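Local coordinates for protein isoaspartyl dipeptidase (Fervidobacterium islandicum, PDB 7CDH) that probably hydrolyses isoaspartyl (beta-aspartyl) dipeptides as a zinc-dependent peptidase of the M38 family, consistent with a role in dealing with damaged proteins, at residues A[280-285]-A[311-316]; A[245-250]-A[265-270]. All blocks are in the same frame, centred on the assembly; numbering follows the deposited sequence.

Interaction 1 of 2, residues A[280-285]-A[311-316]; sequences VTISSD and WYTIRK. With ZN (zinc ion), chain L.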
loop_
_atom_site.group_PDB
_atom_site.type_symbol
_atom_site.label_atom_id
_atom_site.label_comp_id
_atom_site.label_asym_id
_atom_site.label_seq_id
_atom_site.Cartn_x
_atom_site.Cartn_y
_atom_site.Cartn_z
ATOM N N VAL A 280 16.455 21.697 -34.867
ATOM C CA VAL A 280 17.161 20.399 -34.988
ATOM C C VAL A 280 18.211 20.333 -33.903
ATOM O O VAL A 280 18.884 21.337 -33.702
ATOM C CB VAL A 280 17.773 20.234 -36.383
ATOM C CG1 VAL A 280 18.813 19.125 -36.378
ATOM C CG2 VAL A 280 16.681 19.939 -37.383
ATOM N N THR A 281 18.251 19.222 -33.164
ATOM C CA THR A 281 19.363 18.927 -32.228
ATOM C C THR A 281 19.985 17.622 -32.702
ATOM O O THR A 281 19.339 16.922 -33.461
ATOM C CB THR A 281 18.923 18.910 -30.755
ATOM O OG1 THR A 281 18.053 17.796 -30.603
ATOM C CG2 THR A 281 18.221 20.172 -30.300
ATOM N N ILE A 282 21.210 17.358 -32.294
ATOM C CA ILE A 282 21.784 15.992 -32.340
ATOM C C ILE A 282 22.166 15.522 -30.924
ATOM O O ILE A 282 22.412 16.366 -29.999
ATOM C CB ILE A 282 22.974 15.952 -33.311
ATOM C CG1 ILE A 282 24.109 16.872 -32.866
ATOM C CG2 ILE A 282 22.493 16.254 -34.722
ATOM C CD1 ILE A 282 25.419 16.595 -33.574
ATOM N N SER A 283 22.242 14.199 -30.774
ATOM C CA SER A 283 22.627 13.528 -29.506
ATOM C C SER A 283 23.421 12.249 -29.804
ATOM O O SER A 283 23.181 11.603 -30.851
ATOM C CB SER A 283 21.393 13.262 -28.683
ATOM O OG SER A 283 20.557 12.294 -29.307
ATOM N N SER A 284 24.332 11.873 -28.915
ATOM C CA SER A 284 25.192 10.673 -29.112
ATOM C C SER A 284 24.361 9.422 -28.936
ATOM O O SER A 284 24.631 8.417 -29.656
ATOM C CB SER A 284 26.332 10.645 -28.166
ATOM O OG SER A 284 25.885 10.867 -26.836
ATOM N N ASP A 285 23.406 9.472 -28.006
ATOM C CA ASP A 285 22.830 8.244 -27.409
ATOM C C ASP A 285 23.981 7.458 -26.761
ATOM O O ASP A 285 24.086 6.238 -26.971
ATOM C CB ASP A 285 22.114 7.425 -28.481
ATOM C CG ASP A 285 21.013 6.572 -27.900
ATOM O OD1 ASP A 285 20.759 6.750 -26.718
ATOM O OD2 ASP A 285 20.383 5.783 -28.645
ATOM N N TRP A 311 30.941 15.850 -31.782
ATOM C CA TRP A 311 31.938 16.693 -32.469
ATOM C C TRP A 311 32.278 16.044 -33.815
ATOM O O TRP A 311 32.465 16.761 -34.823
ATOM C CB TRP A 311 33.150 16.907 -31.572
ATOM C CG TRP A 311 34.174 17.807 -32.173
ATOM C CD1 TRP A 311 35.461 17.477 -32.462
ATOM C CD2 TRP A 311 33.990 19.166 -32.599
ATOM N NE1 TRP A 311 36.103 18.547 -32.996
ATOM C CE2 TRP A 311 35.234 19.602 -33.087
ATOM C CE3 TRP A 311 32.919 20.065 -32.575
ATOM C CZ2 TRP A 311 35.433 20.897 -33.573
ATOM C CZ3 TRP A 311 33.106 21.334 -33.070
ATOM C CH2 TRP A 311 34.348 21.745 -33.561
ATOM N N TYR A 312 32.268 14.727 -33.865
ATOM C CA TYR A 312 32.465 13.986 -35.126
ATOM C C TYR A 312 31.413 14.448 -36.142
ATOM O O TYR A 312 31.780 14.676 -37.314
ATOM C CB TYR A 312 32.404 12.482 -34.870
ATOM C CG TYR A 312 32.629 11.630 -36.092
ATOM C CD1 TYR A 312 33.895 11.414 -36.604
ATOM C CD2 TYR A 312 31.571 11.046 -36.746
ATOM C CE1 TYR A 312 34.099 10.616 -37.717
ATOM C CE2 TYR A 312 31.748 10.261 -37.864
ATOM C CZ TYR A 312 33.018 10.039 -38.348
ATOM O OH TYR A 312 33.162 9.253 -39.448
ATOM N N THR A 313 30.149 14.520 -35.720
ATOM C CA THR A 313 28.982 14.788 -36.610
ATOM C C THR A 313 29.072 16.250 -37.072
ATOM O O THR A 313 28.936 16.473 -38.252
ATOM C CB THR A 313 27.638 14.378 -35.979
ATOM O OG1 THR A 313 27.652 12.949 -35.826
ATOM C CG2 THR A 313 26.434 14.762 -36.818
ATOM N N ILE A 314 29.425 17.171 -36.191
ATOM C CA ILE A 314 29.651 18.597 -36.543
ATOM C C ILE A 314 30.760 18.698 -37.617
ATOM O O ILE A 314 30.571 19.437 -38.610
ATOM C CB ILE A 314 29.961 19.404 -35.281
ATOM C CG1 ILE A 314 28.726 19.517 -34.391
ATOM C CG2 ILE A 314 30.523 20.781 -35.625
ATOM C CD1 ILE A 314 29.047 19.994 -32.993
ATOM N N ARG A 315 31.858 17.970 -37.456
ATOM C CA ARG A 315 32.985 17.965 -38.414
ATOM C C ARG A 315 32.508 17.403 -39.762
ATOM O O ARG A 315 32.952 17.931 -40.799
ATOM C CB ARG A 315 34.178 17.191 -37.860
ATOM C CG ARG A 315 34.964 17.974 -36.823
ATOM C CD ARG A 315 36.213 17.254 -36.394
ATOM N NE ARG A 315 37.211 17.351 -37.443
ATOM C CZ ARG A 315 38.500 17.012 -37.320
ATOM N NH1 ARG A 315 38.965 16.538 -36.176
ATOM N NH2 ARG A 315 39.322 17.159 -38.350
ATOM N N LYS A 316 31.609 16.420 -39.790
ATOM C CA LYS A 316 31.145 15.864 -41.086
ATOM C C LYS A 316 30.260 16.882 -41.812
ATOM O O LYS A 316 30.255 16.874 -43.056
ATOM C CB LYS A 316 30.427 14.524 -40.925
ATOM C CG LYS A 316 31.341 13.321 -40.728
ATOM C CD LYS A 316 32.502 13.216 -41.688
ATOM C CE LYS A 316 33.006 11.792 -41.831
ATOM N NZ LYS A 316 34.470 11.723 -42.066
HETATM ZN ZN ZN L . 18.560 6.372 -25.924
#
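Ile-282 and Thr-313 meet because their first torsions send a methyl from each into the gap between strand and helix. In Ile-282, CG1 lies between the backbone N and the carbonyl carbon (chi1 62°), and the nearly extended second torsion (165°) carries CD1 out toward the helix. Thr-313 turns CG2 anti to its backbone N, with OG1 beside that N (chi1 -65°). The two side chains thus approach tip to tip, Ile-282 CD1 standing 3.9 Å from Thr-313 CG2 and 4.0 Å from Thr-313 CB. A threonine suits this place because its two branches divide the work: the methyl joins the apolar contact, while OG1 hydrogen-bonds the carbonyl O of Ala-309 one turn earlier in the same helix. Ile-314 lends a looser flank, its CG1 lying 4.5 Å from Ile-282 CD1. No hydrogen bond spans the two segments.

In fold terms, strand 280-283 is one of the parallel strands of the amidohydrolase TIM barrel, and helix 309-318 packs against its outer side. The branched isoleucine contributes to that apolar layer, and it also touches Ile-268 of helix 264-273. Polar side chains point the other way: Thr-281 OG1 hydrogen-bonds Asp-246 on the adjacent strand.

Just past the end of the strand, Asp-285 binds one zinc ion through OD1 at 2.4 Å, whereas OD2 remains 3.3 Å from the metal, so the carboxylate grips it with one oxygen. His-61, His-63 and Glu-156 complete the protein ligands of that zinc.

Interaction 2 of 2, residues A[245-250]-A[265-270]; sequences IDLTAL and IDAICE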
loop_
_atom_site.group_PDB
_atom_site.type_symbol
_atom_site.label_atom_id
_atom_site.label_comp_id
_atom_site.label_asym_id
_atom_site.label_seq_id
_atom_site.Cartn_x
_atom_site.Cartn_y
_atom_site.Cartn_z
ATOM N N ILE A 245 13.166 18.578 -33.108
ATOM C CA ILE A 245 13.424 17.132 -33.289
ATOM C C ILE A 245 14.902 16.900 -32.967
ATOM O O ILE A 245 15.670 17.852 -33.088
ATOM C CB ILE A 245 13.023 16.675 -34.707
ATOM C CG1 ILE A 245 13.933 17.254 -35.797
ATOM C CG2 ILE A 245 11.573 17.034 -34.954
ATOM C CD1 ILE A 245 13.613 16.792 -37.201
ATOM N N ASP A 246 15.245 15.673 -32.550
ATOM C CA ASP A 246 16.614 15.216 -32.218
ATOM C C ASP A 246 16.973 14.113 -33.196
ATOM O O ASP A 246 16.123 13.294 -33.512
ATOM C CB ASP A 246 16.751 14.738 -30.771
ATOM C CG ASP A 246 18.187 14.381 -30.390
ATOM O OD1 ASP A 246 19.064 15.238 -30.561
ATOM O OD2 ASP A 246 18.430 13.245 -29.937
ATOM N N LEU A 247 18.186 14.166 -33.707
ATOM C CA LEU A 247 18.749 13.209 -34.680
ATOM C C LEU A 247 19.910 12.517 -33.971
ATOM O O LEU A 247 20.703 13.197 -33.262
ATOM C CB LEU A 247 19.258 13.977 -35.910
ATOM C CG LEU A 247 18.305 15.002 -36.523
ATOM C CD1 LEU A 247 18.973 15.756 -37.678
ATOM C CD2 LEU A 247 17.020 14.344 -36.999
ATOM N N THR A 248 20.027 11.216 -34.124
ATOM C CA THR A 248 21.139 10.506 -33.466
ATOM C C THR A 248 22.394 10.828 -34.273
ATOM O O THR A 248 22.437 10.522 -35.483
ATOM C CB THR A 248 20.851 9.012 -33.316
ATOM O OG1 THR A 248 19.599 8.893 -32.639
ATOM C CG2 THR A 248 21.952 8.329 -32.549
ATOM N N ALA A 249 23.362 11.440 -33.621
ATOM C CA ALA A 249 24.692 11.723 -34.189
ATOM C C ALA A 249 25.237 10.492 -34.921
ATOM O O ALA A 249 25.001 9.353 -34.487
ATOM C CB ALA A 249 25.630 12.158 -33.095
ATOM N N LEU A 250 25.980 10.740 -35.996
ATOM C CA LEU A 250 26.809 9.722 -36.677
ATOM C C LEU A 250 27.889 9.287 -35.685
ATOM O O LEU A 250 28.493 10.165 -35.050
ATOM C CB LEU A 250 27.394 10.339 -37.948
ATOM C CG LEU A 250 27.407 9.426 -39.164
ATOM C CD1 LEU A 250 25.989 9.161 -39.622
ATOM C CD2 LEU A 250 28.244 10.054 -40.274
ATOM N N ILE A 265 23.820 13.395 -41.418
ATOM C CA ILE A 265 24.481 14.436 -42.268
ATOM C C ILE A 265 23.481 14.938 -43.335
ATOM O O ILE A 265 23.280 16.170 -43.450
ATOM C CB ILE A 265 25.791 13.942 -42.931
ATOM C CG1 ILE A 265 26.709 13.129 -42.009
ATOM C CG2 ILE A 265 26.531 15.142 -43.494
ATOM C CD1 ILE A 265 27.159 13.881 -40.794
ATOM N N ASP A 266 22.857 14.033 -44.087
ATOM C CA ASP A 266 21.844 14.403 -45.106
ATOM C C ASP A 266 20.725 15.172 -44.413
ATOM O O ASP A 266 20.298 16.225 -44.926
ATOM C CB ASP A 266 21.314 13.177 -45.841
ATOM C CG ASP A 266 22.419 12.403 -46.544
ATOM O OD1 ASP A 266 23.262 13.063 -47.244
ATOM O OD2 ASP A 266 22.459 11.151 -46.361
ATOM N N ALA A 267 20.261 14.660 -43.280
ATOM C CA ALA A 267 19.143 15.255 -42.524
ATOM C C ALA A 267 19.460 16.724 -42.202
ATOM O O ALA A 267 18.599 17.591 -42.416
ATOM C CB ALA A 267 18.897 14.413 -41.296
ATOM N N ILE A 268 20.645 16.996 -41.679
ATOM C CA ILE A 268 21.039 18.361 -41.223
ATOM C C ILE A 268 21.110 19.307 -42.442
ATOM O O ILE A 268 20.752 20.516 -42.312
ATOM C CB ILE A 268 22.370 18.294 -40.448
ATOM C CG1 ILE A 268 22.143 17.647 -39.085
ATOM C CG2 ILE A 268 23.041 19.669 -40.327
ATOM C CD1 ILE A 268 23.410 17.384 -38.322
ATOM N N CYS A 269 21.592 18.795 -43.572
ATOM C CA CYS A 269 21.779 19.580 -44.820
ATOM C C CYS A 269 20.409 19.930 -45.388
ATOM O O CYS A 269 20.197 21.101 -45.728
ATOM C CB CYS A 269 22.657 18.844 -45.825
ATOM S SG CYS A 269 24.387 18.794 -45.282
ATOM N N GLU A 270 19.489 18.975 -45.388
ATOM C CA GLU A 270 18.101 19.241 -45.813
ATOM C C GLU A 270 17.489 20.283 -44.880
ATOM O O GLU A 270 16.798 21.168 -45.393
ATOM C CB GLU A 270 17.280 17.970 -45.832
ATOM C CG GLU A 270 15.858 18.194 -46.324
ATOM C CD GLU A 270 15.086 16.920 -46.652
ATOM O OE1 GLU A 270 15.737 15.854 -46.763
ATOM O OE2 GLU A 270 13.837 17.000 -46.817
#
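Leu-247 packs on Ala-267 and Ile-268, and apolar touches account for all approaches within 4.5 Å between the two segments. The methyl CD1 of Leu-247 lies 3.9 Å from Ala-267 CB and 4.0 Å from Ile-268 CG1. Alanine suits its place because its CB points at the strand and is short enough to sit against the leucine methyl, while the longer Ile-268 crosses the leucine obliquely. Further on, Leu-250 meets Ile-265 at about a right angle: Leu-250 CD2 is 3.8 Å from Ile-265 CG1 and 4.0 Å from its CD1. The isoleucine keeps CG1 beside its own backbone N (chi1 -43°), which places that branch rather than CG2 against the leucine.

Polar bonds go to neighbouring residues instead. Thr-248 O accepts from Thr-264 OG1, at the start of the helix, and Thr-248 OG1 pairs with His-224 ND1, a residue whose side chain belongs to a zinc site. Asp-246 OD2 is hydrogen-bonded to Thr-223 OG1.

Helix 264-273 lies outside strand 245-248 of the barrel. Helix 229-240 touches it through Phe-232 on Ala-267, helix 309-318 through Val-317 on Ile-268, and strand 280-283 brings Val-280 and Ile-282 against Leu-247.

The two interactions lie in series along the chain: 245-250 and 265-270 pair first, then 280-285 and 311-316, all in the amidohydrolase barrel. Their centres are about 8 Å apart. Strands 245-248 and 280-283 are parallel neighbours, and the chain travels between them through helix 264-273, forming a beta-alpha-beta crossover of the barrel wall. Interaction 1 continues this layering with helix 309-318. The two contacts are also tied directly, by a weak hydrogen bond between Leu-250 N and Thr-313 OG1 and by Ala-249 packing on Thr-313. The C-terminal ends of both strands lead to the metal centre, so the wall built by these contacts carries parts of it.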